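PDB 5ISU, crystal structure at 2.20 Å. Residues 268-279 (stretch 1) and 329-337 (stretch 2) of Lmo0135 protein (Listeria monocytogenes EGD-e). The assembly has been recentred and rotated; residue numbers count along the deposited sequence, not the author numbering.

Stretch 1 (268-279) PALKSKELRQAL
Stretch 2 329-337: KLVKESGFD

No hydrogen bond crosses between these two stretches, although two serines and two glutamates lie within the contact; packing alone joins them, and 431 Å² of surface is buried in all. The example illustrates how nearly antiparallel helices come close where a small residue on one helix meets larger ones on the other. Helix 273-279 and helix 329-334 run at 158° with their axes 7.9 Å apart at closest approach, and the register is set by CA pairs: Ala278 to Leu330 at 5.4 Å, Leu275 to Val331 at 5.5 Å and, beyond the helices, Ala269 to Phe336 at 6.4 Å.

At Ala278 the backbones are closest. Its CB points toward the partner and lies 3.8 Å from Leu330 CB and 4.3 Å from Val331 CB. Leu330 (m, t) also points toward stretch 1, its CB 3.6 Å from Glu274 O, a carbonyl already engaged by Ala278 N at 2.8 Å within the helix. Leu275, Ala278 and Leu330 are buried, as suits apolar side chains, and Leu330 has the largest area covered by the other stretch, 79 Å². Glu274 (m, p) turns its aliphatic part to the contact, CG 3.9 Å from Leu330 CD2, while Gln277 (m, t) places OE1 4.1 Å from that same CD2.

Leu275 (t, p) leaves its backbone sideways, but its end swings in: CD1 lies 4.4 Å from Val331 CG2 (Val331 chi1 p), and CD2 4.0 Å from Phe336 CD1. Ala269 CB meets the edge of the Phe336 ring (chi1 t, chi2 76°) at 3.7 Å from CD1.

Ser272 (t) caps the first helix, its OG accepting from Leu275 N at 3.1 Å; Ser334 OG (t) stands 3.5 Å from Ser272 OG and 3.5 Å from Leu275 CB, in packing contact. Gly335 is the first residue to leave helical phi/psi, at 93/9, where a CB would jam against the preceding carbonyl O; the chain then extends through Phe336 (-70/126), whose CB points toward stretch 1.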

# COMPACT_ATOMS: atom_id res chain seq x y z
N PRO A 268 28.47 -3.76 12.57
CA PRO A 268 29.14 -5.07 12.55
C PRO A 268 28.45 -6.19 13.36
O PRO A 268 28.30 -7.30 12.86
CB PRO A 268 30.53 -4.77 13.12
CG PRO A 268 30.76 -3.33 12.80
CD PRO A 268 29.42 -2.66 12.81
N ALA A 269 28.01 -5.89 14.59
CA ALA A 269 27.39 -6.92 15.44
C ALA A 269 26.18 -7.64 14.83
O ALA A 269 26.04 -8.85 14.99
CB ALA A 269 27.02 -6.33 16.80
N LEU A 270 25.33 -6.91 14.11
CA LEU A 270 24.13 -7.48 13.47
C LEU A 270 24.39 -8.32 12.20
O LEU A 270 23.43 -8.82 11.59
CB LEU A 270 23.12 -6.38 13.19
CG LEU A 270 22.61 -5.74 14.47
CD1 LEU A 270 21.93 -4.43 14.14
CD2 LEU A 270 21.70 -6.69 15.25
N LYS A 271 25.66 -8.45 11.81
CA LYS A 271 26.07 -9.30 10.68
C LYS A 271 25.87 -10.75 11.06
O LYS A 271 25.75 -11.61 10.20
CB LYS A 271 27.57 -9.13 10.39
CG LYS A 271 28.05 -7.78 9.88
CD LYS A 271 27.78 -7.58 8.40
CE LYS A 271 28.66 -6.46 7.85
NZ LYS A 271 28.41 -6.21 6.41
N SER A 272 25.93 -11.01 12.36
CA SER A 272 25.76 -12.35 12.91
C SER A 272 24.32 -12.85 12.82
O SER A 272 23.40 -12.25 13.41
CB SER A 272 26.20 -12.36 14.38
OG SER A 272 25.86 -13.57 15.03
N LYS A 273 24.14 -13.93 12.08
CA LYS A 273 22.85 -14.60 11.93
C LYS A 273 22.36 -14.97 13.34
O LYS A 273 21.21 -14.72 13.69
CB LYS A 273 23.02 -15.85 11.08
CG LYS A 273 21.76 -16.62 10.74
CD LYS A 273 22.12 -17.76 9.80
CE LYS A 273 20.90 -18.49 9.26
NZ LYS A 273 21.27 -19.56 8.27
N GLU A 274 23.28 -15.49 14.15
CA GLU A 274 22.97 -15.89 15.52
C GLU A 274 22.38 -14.75 16.37
O GLU A 274 21.37 -14.95 17.07
CB GLU A 274 24.21 -16.49 16.22
CG GLU A 274 24.63 -17.89 15.75
CD GLU A 274 25.21 -17.98 14.33
OE1 GLU A 274 25.23 -16.97 13.59
OE2 GLU A 274 25.65 -19.09 13.95
N LEU A 275 22.97 -13.56 16.27
CA LEU A 275 22.45 -12.42 17.03
C LEU A 275 21.05 -12.05 16.55
O LEU A 275 20.16 -11.81 17.37
CB LEU A 275 23.36 -11.20 16.91
CG LEU A 275 22.95 -9.99 17.76
CD1 LEU A 275 22.76 -10.36 19.23
CD2 LEU A 275 23.98 -8.88 17.62
N ARG A 276 20.86 -12.01 15.23
CA ARG A 276 19.55 -11.68 14.65
C ARG A 276 18.48 -12.68 15.08
O ARG A 276 17.34 -12.30 15.35
CB ARG A 276 19.61 -11.60 13.11
CG ARG A 276 20.51 -10.48 12.59
CD ARG A 276 20.23 -10.11 11.15
NE ARG A 276 20.41 -11.23 10.22
CZ ARG A 276 21.56 -11.56 9.62
NH1 ARG A 276 22.69 -10.90 9.86
NH2 ARG A 276 21.58 -12.59 8.78
N GLN A 277 18.86 -13.96 15.16
CA GLN A 277 17.95 -15.01 15.58
C GLN A 277 17.66 -14.90 17.07
O GLN A 277 16.53 -15.14 17.51
CB GLN A 277 18.51 -16.38 15.26
CG GLN A 277 18.54 -16.70 13.77
CD GLN A 277 19.21 -18.03 13.47
OE1 GLN A 277 19.95 -18.56 14.30
NE2 GLN A 277 18.96 -18.58 12.29
N ALA A 278 18.67 -14.53 17.85
CA ALA A 278 18.47 -14.33 19.29
C ALA A 278 17.44 -13.23 19.55
O ALA A 278 16.57 -13.37 20.41
CB ALA A 278 19.78 -13.99 19.98
N LEU A 279 17.51 -12.15 18.75
CA LEU A 279 16.62 -11.00 18.88
C LEU A 279 15.22 -11.27 18.31
O LEU A 279 14.34 -10.40 18.39
CB LEU A 279 17.23 -9.77 18.21
CG LEU A 279 18.59 -9.30 18.74
CD1 LEU A 279 19.16 -8.17 17.88
CD2 LEU A 279 18.52 -8.87 20.21
N LYS A 329 21.33 -18.70 24.59
CA LYS A 329 22.32 -19.55 23.92
C LYS A 329 22.92 -18.88 22.68
O LYS A 329 24.13 -18.89 22.48
CB LYS A 329 21.69 -20.90 23.51
CG LYS A 329 22.01 -22.09 24.41
CD LYS A 329 23.33 -22.72 23.98
CE LYS A 329 23.73 -23.93 24.82
NZ LYS A 329 24.11 -23.56 26.21
N LEU A 330 22.06 -18.30 21.85
CA LEU A 330 22.49 -17.66 20.61
C LEU A 330 23.29 -16.36 20.81
O LEU A 330 24.27 -16.11 20.09
CB LEU A 330 21.29 -17.44 19.69
CG LEU A 330 20.78 -18.75 19.10
CD1 LEU A 330 19.33 -18.65 18.67
CD2 LEU A 330 21.67 -19.22 17.95
N VAL A 331 22.86 -15.53 21.75
CA VAL A 331 23.60 -14.30 22.02
C VAL A 331 25.02 -14.65 22.52
O VAL A 331 25.97 -13.93 22.22
CB VAL A 331 22.82 -13.33 22.96
CG1 VAL A 331 22.47 -13.99 24.28
CG2 VAL A 331 23.62 -12.05 23.19
N LYS A 332 25.15 -15.76 23.25
CA LYS A 332 26.45 -16.27 23.72
C LYS A 332 27.31 -16.65 22.50
O LYS A 332 28.38 -16.09 22.29
CB LYS A 332 26.23 -17.49 24.64
CG LYS A 332 27.47 -18.22 25.16
CD LYS A 332 28.21 -17.47 26.25
CE LYS A 332 29.33 -18.34 26.83
NZ LYS A 332 30.03 -17.70 27.98
N GLU A 333 26.80 -17.59 21.70
CA GLU A 333 27.47 -18.06 20.47
C GLU A 333 27.79 -16.92 19.51
O GLU A 333 28.71 -17.03 18.70
CB GLU A 333 26.59 -19.06 19.70
CG GLU A 333 26.31 -20.38 20.40
CD GLU A 333 25.34 -21.26 19.61
OE1 GLU A 333 25.03 -20.94 18.43
OE2 GLU A 333 24.87 -22.28 20.18
N SER A 334 27.00 -15.85 19.57
CA SER A 334 27.20 -14.69 18.72
C SER A 334 28.59 -14.07 18.85
O SER A 334 29.25 -13.78 17.85
CB SER A 334 26.15 -13.63 19.07
OG SER A 334 26.35 -12.45 18.32
N GLY A 335 29.02 -13.89 20.10
CA GLY A 335 30.29 -13.24 20.41
C GLY A 335 30.04 -11.75 20.64
O GLY A 335 30.98 -10.97 20.74
N PHE A 336 28.77 -11.38 20.71
CA PHE A 336 28.38 -10.00 20.95
C PHE A 336 28.72 -9.64 22.39
O PHE A 336 28.35 -10.35 23.32
CB PHE A 336 26.86 -9.85 20.68
CG PHE A 336 26.30 -8.50 21.06
CD1 PHE A 336 26.53 -7.39 20.26
CD2 PHE A 336 25.50 -8.36 22.19
CE1 PHE A 336 26.00 -6.15 20.59
CE2 PHE A 336 24.96 -7.13 22.53
CZ PHE A 336 25.22 -6.02 21.73
N ASP A 337 29.48 -8.56 22.56
CA ASP A 337 29.81 -8.12 23.91
C ASP A 337 28.68 -7.30 24.45
O ASP A 337 28.49 -6.14 24.06
CB ASP A 337 31.13 -7.36 23.96
CG ASP A 337 32.33 -8.28 23.84
OD1 ASP A 337 32.17 -9.43 23.36
OD2 ASP A 337 33.44 -7.86 24.24